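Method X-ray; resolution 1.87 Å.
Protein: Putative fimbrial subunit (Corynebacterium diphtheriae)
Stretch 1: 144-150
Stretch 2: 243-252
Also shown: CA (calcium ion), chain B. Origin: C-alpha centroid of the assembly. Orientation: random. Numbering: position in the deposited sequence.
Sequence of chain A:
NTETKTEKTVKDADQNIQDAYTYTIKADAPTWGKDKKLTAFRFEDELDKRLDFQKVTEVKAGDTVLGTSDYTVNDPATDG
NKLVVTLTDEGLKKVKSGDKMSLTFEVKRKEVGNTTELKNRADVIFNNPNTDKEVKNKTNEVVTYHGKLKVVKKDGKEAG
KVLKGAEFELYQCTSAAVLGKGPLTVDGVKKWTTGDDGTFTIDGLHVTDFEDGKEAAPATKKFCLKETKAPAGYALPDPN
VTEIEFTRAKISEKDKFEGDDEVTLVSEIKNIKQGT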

# COMPACT_ATOMS: atom_id res chain seq x y z
N THR A 144 5.46 -2.11 -3.65
CA THR A 144 4.89 -1.61 -2.38
C THR A 144 4.90 -2.77 -1.42
O THR A 144 4.40 -3.84 -1.76
CB THR A 144 3.46 -1.09 -2.62
OG1 THR A 144 3.52 -0.06 -3.61
CG2 THR A 144 2.82 -0.57 -1.35
N TYR A 145 5.38 -2.55 -0.19
CA TYR A 145 5.46 -3.62 0.80
C TYR A 145 4.60 -3.37 2.02
O TYR A 145 4.65 -2.29 2.62
CB TYR A 145 6.89 -3.80 1.30
CG TYR A 145 7.91 -4.20 0.26
CD1 TYR A 145 8.26 -5.54 0.09
CD2 TYR A 145 8.53 -3.25 -0.54
CE1 TYR A 145 9.27 -5.91 -0.83
CE2 TYR A 145 9.54 -3.61 -1.44
CZ TYR A 145 9.89 -4.94 -1.59
OH TYR A 145 10.86 -5.28 -2.50
N HIS A 146 3.86 -4.40 2.42
CA HIS A 146 3.03 -4.38 3.63
C HIS A 146 3.25 -5.66 4.36
O HIS A 146 3.44 -6.68 3.71
CB HIS A 146 1.53 -4.20 3.33
CG HIS A 146 1.15 -2.81 2.86
ND1 HIS A 146 1.32 -2.43 1.55
CD2 HIS A 146 0.60 -1.78 3.55
CE1 HIS A 146 0.88 -1.19 1.47
NE2 HIS A 146 0.44 -0.75 2.66
N GLY A 147 3.10 -5.64 5.68
CA GLY A 147 3.25 -6.86 6.46
C GLY A 147 2.19 -6.95 7.53
O GLY A 147 1.51 -5.96 7.82
N LYS A 148 2.03 -8.13 8.08
CA LYS A 148 1.09 -8.31 9.19
C LYS A 148 1.79 -8.11 10.52
O LYS A 148 2.96 -8.45 10.67
CB LYS A 148 0.49 -9.71 9.14
CG LYS A 148 -0.36 -9.91 7.91
CD LYS A 148 -1.26 -11.14 8.08
CE LYS A 148 -1.10 -12.12 6.96
NZ LYS A 148 -1.81 -13.39 7.27
N LEU A 149 1.07 -7.56 11.50
CA LEU A 149 1.59 -7.37 12.82
C LEU A 149 0.75 -8.21 13.78
O LEU A 149 -0.41 -7.90 14.01
CB LEU A 149 1.62 -5.88 13.24
CG LEU A 149 2.06 -5.63 14.70
CD1 LEU A 149 3.50 -6.15 14.96
CD2 LEU A 149 1.93 -4.17 15.07
N LYS A 150 1.35 -9.28 14.31
CA LYS A 150 0.67 -10.16 15.26
C LYS A 150 1.17 -9.84 16.66
O LYS A 150 2.38 -9.81 16.90
CB LYS A 150 0.95 -11.64 14.90
CG LYS A 150 0.37 -12.65 15.87
CD LYS A 150 0.74 -14.07 15.44
CE LYS A 150 0.18 -15.04 16.47
NZ LYS A 150 0.22 -16.45 16.00
CA CA B . 8.11 -13.04 10.40
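Stretch 2 243-252: EIEFTRAKIS

Packing of residues 243-252 against the strand 144-150. The first stretch is extended throughout, part of a strand that continues beyond it at both ends. The second starts as the end of a strand (Glu-243 and Ile-244), passes through a loop at Glu-245 to Thr-247, and turns into a helix at Arg-248. From Ile-244 to Arg-248 stretch 2 runs against the direction of the strand, from Leu-149 down to Tyr-145; the helix then turns back, so that Ile-251 comes to lie by Gly-147. No clear hydrogen bond joins them, and stretch 2 is laid on the strand by its side chains, which meet both side chains and backbone of stretch 1, rather than paired with it as a neighbouring strand; together they bury 361 Å².

Thr-144 lies out of reach of stretch 2. Tyr-145 makes the first contact, its CA 7.5 Å from the CA of Arg-248. Its side chain, chi1 in the m rotamer, sets one ring face beneath the arginine: Arg-248 CD stands 3.3 Å from the centroid of the Tyr-145 ring and only 4° off the ring normal, a CH-pi contact squarely over the face. The guanidinium reaches past the ring centre, with Arg-248 CZ 4.8 Å from the centroid of the Tyr-145 ring and 27° off the normal, an off-centre cation-pi interaction. Tyr-145 OH lies at the guanidinium edge, 3.4 Å from Arg-248 NH1. His-146 follows the alternation of the strand and points its CA-to-CB bond away.

Gly-147 is where the helix comes near the strand backbone, with 6.8 Å between the CA atoms of Gly-147 and Ile-251. Ile-251 CD1 lies 4.2 Å from Gly-147 CA, and Phe-246 CZ is 3.3 Å from Gly-147 O. The glycine leaves room for both: an ideal CB here would point toward stretch 2, clash with Ile-251 CD1 at 2.8 Å and sit tight against Phe-246 CZ at 3.2 Å. Lys-148 directs its CA-to-CB bond away, but its backbone still takes part, Lys-148 O lying 3.6 Å from Phe-246 CE1. Both carbonyl oxygens thus meet the Phe-246 ring at its edge, near its plane, where the ring hydrogens carry slight positive charge.

Leu-149 turns back toward stretch 2 and closes the apolar part of the contact. Leu-149 CB is 4.0 Å from Phe-246 CE1, and Leu-149 CD1 is 4.2 Å from Ile-244 CG2, so this leucine touches both the strand end and the loop. Lys-150, extended along its whole side chain, is out of reach.

Within stretch 2, Thr-247 caps the helix: Lys-250 N donates to Thr-247 OG1 at 3.2 Å. Backbone bonds from Ile-251 N to Thr-247 O and from Ser-252 N to Arg-248 O, each 2.9 Å, set the first turn. The calcium ion is bound by Ile-251 O at 2.3 Å, by a water at 2.5 Å from the ion, and by atoms elsewhere in the structure; the same water donates to Lys-250 O at 2.6 Å.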

# COMPACT_ATOMS: atom_id res chain seq x y z
N GLU A 243 7.69 -0.32 20.97
CA GLU A 243 8.01 0.12 19.62
C GLU A 243 8.29 -1.09 18.76
O GLU A 243 8.79 -2.10 19.24
CB GLU A 243 9.18 1.14 19.59
CG GLU A 243 10.52 0.58 20.02
CD GLU A 243 11.66 1.58 19.93
OE1 GLU A 243 11.38 2.79 20.03
OE2 GLU A 243 12.83 1.15 19.85
N ILE A 244 7.94 -1.00 17.49
CA ILE A 244 8.12 -2.08 16.53
C ILE A 244 8.99 -1.60 15.37
O ILE A 244 8.63 -0.61 14.72
CB ILE A 244 6.71 -2.53 16.01
CG1 ILE A 244 5.77 -2.99 17.16
CG2 ILE A 244 6.80 -3.57 14.90
CD1 ILE A 244 6.20 -4.22 17.87
N GLU A 245 10.06 -2.35 15.06
CA GLU A 245 10.93 -2.09 13.88
C GLU A 245 10.31 -2.88 12.73
O GLU A 245 10.60 -4.07 12.55
CB GLU A 245 12.40 -2.53 14.13
CG GLU A 245 13.06 -1.93 15.37
CD GLU A 245 14.57 -1.79 15.33
OE1 GLU A 245 15.12 -1.21 16.30
OE2 GLU A 245 15.20 -2.24 14.35
N PHE A 246 9.38 -2.25 12.02
CA PHE A 246 8.57 -2.91 11.00
C PHE A 246 9.18 -2.81 9.59
O PHE A 246 8.59 -2.26 8.67
CB PHE A 246 7.16 -2.35 11.08
CG PHE A 246 6.09 -3.28 10.58
CD1 PHE A 246 5.77 -4.44 11.29
CD2 PHE A 246 5.42 -3.02 9.40
CE1 PHE A 246 4.78 -5.31 10.83
CE2 PHE A 246 4.44 -3.90 8.93
CZ PHE A 246 4.11 -5.01 9.66
N THR A 247 10.33 -3.44 9.43
CA THR A 247 11.08 -3.46 8.17
C THR A 247 10.88 -4.78 7.43
O THR A 247 10.55 -5.80 8.05
CB THR A 247 12.57 -3.21 8.41
OG1 THR A 247 13.10 -4.35 9.11
CG2 THR A 247 12.83 -1.91 9.20
N ARG A 248 11.07 -4.76 6.12
CA ARG A 248 11.02 -5.98 5.30
C ARG A 248 11.85 -7.13 5.91
O ARG A 248 11.36 -8.27 6.01
CB ARG A 248 11.53 -5.68 3.88
CG ARG A 248 10.58 -4.83 3.04
CD ARG A 248 11.20 -4.46 1.71
NE ARG A 248 12.41 -3.65 1.86
CZ ARG A 248 13.28 -3.44 0.88
NH1 ARG A 248 13.08 -3.95 -0.33
NH2 ARG A 248 14.37 -2.72 1.10
N ALA A 249 13.11 -6.84 6.29
CA ALA A 249 14.04 -7.84 6.84
C ALA A 249 13.53 -8.39 8.18
O ALA A 249 13.56 -9.63 8.36
CB ALA A 249 15.42 -7.24 7.01
N LYS A 250 13.01 -7.52 9.07
CA LYS A 250 12.48 -8.00 10.36
C LYS A 250 11.22 -8.86 10.18
O LYS A 250 11.07 -9.89 10.83
CB LYS A 250 12.18 -6.84 11.33
CG LYS A 250 13.44 -6.20 11.93
CD LYS A 250 14.00 -6.98 13.13
CE LYS A 250 15.25 -6.35 13.70
NZ LYS A 250 14.97 -5.05 14.38
N ILE A 251 10.35 -8.47 9.27
CA ILE A 251 9.09 -9.20 9.00
C ILE A 251 9.40 -10.58 8.41
O ILE A 251 8.78 -11.57 8.79
CB ILE A 251 8.21 -8.37 8.05
CG1 ILE A 251 7.74 -7.07 8.73
CG2 ILE A 251 7.02 -9.20 7.50
CD1 ILE A 251 7.20 -6.01 7.75
N SER A 252 10.38 -10.61 7.49
CA SER A 252 10.80 -11.82 6.75
C SER A 252 11.32 -12.92 7.68
O SER A 252 11.22 -14.09 7.32
CB SER A 252 11.93 -11.47 5.78
OG SER A 252 12.23 -12.66 5.09
O HOH W 1 9.31 -11.51 11.93